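Local structure of hypothetical methylmalonyl-CoA decarboxylase alpha subunit (Sulfolobus tokodaii, 1X0U) at residues P400-I405 against A424-A429. The protein is of unknown function but probably serves as a carboxyl transferase subunit, a six-chain assembly of the ClpP/crotonase superfamily. Numbering follows the deposited sequence.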
# COMPACT_ATOMS: atom_id res chain seq x y z
N PRO A 400 17.54 16.02 -0.10
CA PRO A 400 17.70 17.45 0.15
C PRO A 400 18.54 18.09 -0.97
O PRO A 400 19.50 17.50 -1.44
CB PRO A 400 18.42 17.49 1.49
CG PRO A 400 17.77 16.31 2.20
CD PRO A 400 17.79 15.24 1.13
N LYS A 401 18.16 19.29 -1.38
CA LYS A 401 18.89 19.99 -2.42
C LYS A 401 19.08 21.46 -2.04
O LYS A 401 18.13 22.16 -1.75
CB LYS A 401 18.15 19.88 -3.76
CG LYS A 401 18.19 18.47 -4.35
CD LYS A 401 17.31 18.36 -5.58
CE LYS A 401 15.85 18.55 -5.22
NZ LYS A 401 15.02 18.51 -6.43
N ILE A 402 20.34 21.89 -2.02
CA ILE A 402 20.69 23.27 -1.68
C ILE A 402 21.63 23.82 -2.73
O ILE A 402 22.61 23.16 -3.12
CB ILE A 402 21.39 23.37 -0.30
CG1 ILE A 402 20.48 22.86 0.80
CG2 ILE A 402 21.73 24.82 -0.00
CD1 ILE A 402 21.15 22.78 2.16
N THR A 403 21.34 25.03 -3.19
CA THR A 403 22.18 25.67 -4.18
C THR A 403 22.86 26.90 -3.59
O THR A 403 22.25 27.70 -2.88
CB THR A 403 21.36 26.10 -5.42
OG1 THR A 403 20.87 24.93 -6.09
CG2 THR A 403 22.21 26.89 -6.40
N VAL A 404 24.16 27.01 -3.87
CA VAL A 404 24.94 28.15 -3.43
C VAL A 404 25.57 28.73 -4.68
O VAL A 404 26.49 28.15 -5.27
CB VAL A 404 26.06 27.77 -2.44
CG1 VAL A 404 26.89 29.01 -2.11
CG2 VAL A 404 25.48 27.19 -1.17
N ILE A 405 25.07 29.89 -5.09
CA ILE A 405 25.58 30.57 -6.27
C ILE A 405 26.80 31.39 -5.89
O ILE A 405 26.71 32.36 -5.14
CB ILE A 405 24.47 31.46 -6.87
CG1 ILE A 405 23.28 30.57 -7.27
CG2 ILE A 405 25.01 32.25 -8.05
CD1 ILE A 405 22.09 31.30 -7.86
N ALA A 424 14.86 23.00 -5.90
CA ALA A 424 15.86 23.34 -4.87
C ALA A 424 15.13 23.72 -3.59
O ALA A 424 14.26 24.57 -3.61
CB ALA A 424 16.72 24.52 -5.35
N ASP A 425 15.49 23.09 -2.47
CA ASP A 425 14.87 23.37 -1.18
C ASP A 425 15.28 24.72 -0.61
O ASP A 425 14.46 25.45 -0.06
CB ASP A 425 15.22 22.27 -0.17
CG ASP A 425 14.74 20.90 -0.62
OD1 ASP A 425 13.51 20.67 -0.62
OD2 ASP A 425 15.59 20.05 -0.97
N LEU A 426 16.58 25.02 -0.73
CA LEU A 426 17.13 26.28 -0.26
C LEU A 426 18.13 26.80 -1.31
O LEU A 426 18.88 26.02 -1.91
CB LEU A 426 17.84 26.08 1.09
CG LEU A 426 17.03 25.60 2.31
CD1 LEU A 426 17.99 25.11 3.39
CD2 LEU A 426 16.15 26.74 2.84
N VAL A 427 18.12 28.11 -1.53
CA VAL A 427 19.01 28.76 -2.49
C VAL A 427 19.69 29.95 -1.82
O VAL A 427 19.01 30.86 -1.33
CB VAL A 427 18.23 29.27 -3.73
CG1 VAL A 427 19.13 30.14 -4.61
CG2 VAL A 427 17.70 28.09 -4.54
N TYR A 428 21.02 29.95 -1.81
CA TYR A 428 21.79 31.03 -1.23
C TYR A 428 22.72 31.60 -2.29
O TYR A 428 22.99 30.94 -3.29
CB TYR A 428 22.62 30.54 -0.04
CG TYR A 428 21.79 30.01 1.11
CD1 TYR A 428 21.56 28.64 1.26
CD2 TYR A 428 21.23 30.87 2.05
CE1 TYR A 428 20.80 28.15 2.32
CE2 TYR A 428 20.47 30.39 3.11
CZ TYR A 428 20.26 29.04 3.24
OH TYR A 428 19.48 28.57 4.28
N ALA A 429 23.19 32.82 -2.07
CA ALA A 429 24.09 33.47 -3.01
C ALA A 429 25.15 34.34 -2.33
O ALA A 429 24.90 34.98 -1.31
CB ALA A 429 23.29 34.30 -4.02
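Lys401 and Asp425 open a parallel pairing of strands 401-405 and 426-429, neighbours in a mixed sheet of the crotonase-like carboxyl transferase fold. Here the Asp425 carboxylate takes the place of a backbone carbonyl as acceptor. Asp425 CB lies 3.3 Å from Lys401 O. Asp425 CG, 3.8 Å from Lys401 O, stands beside its own backbone N (chi1 -61°), which swings the carboxylate along the edge of strand 401-405. Asp425 OD2 accepts a hydrogen bond from Lys401 N at 2.7 Å, nearly along the C-O axis. OD2 also forms a salt bridge with Lys508, which would be expected to stabilise its negative charge. The Lys401 amine turns elsewhere, to the carbonyls of Phe394 and Ala397. Lys401 O accepts the Asp425 N-H and, weakly, that of Leu426. The regular parallel ladder follows: Thr403 N to Leu426 O, Tyr428 N to Thr403 O at 2.8 Å, and Ile405 N to Tyr428 O. The bond from Tyr428 N is nearly straight, 175° at the hydrogen.

Ile402, Val404, Leu426 and Tyr428 share one face of the sheet, where helix 494-505 packs on Ile402 and Tyr428. Trp85 of the second subunit also packs on Tyr428. Thr403, Val427, Ile405 and Ala429 lie on the opposite face, and Thr403 OG1 hydrogen-bonds to Ser418 O. Strand 363-369 pairs with the far edge of 401-405. Ile402 and Leu426 point the same way, side by side, with their CD1 atoms 4.1 Å apart. Ile402 CG2 meets the edge of the Tyr428 ring, 4.0 Å from Tyr428 CD1.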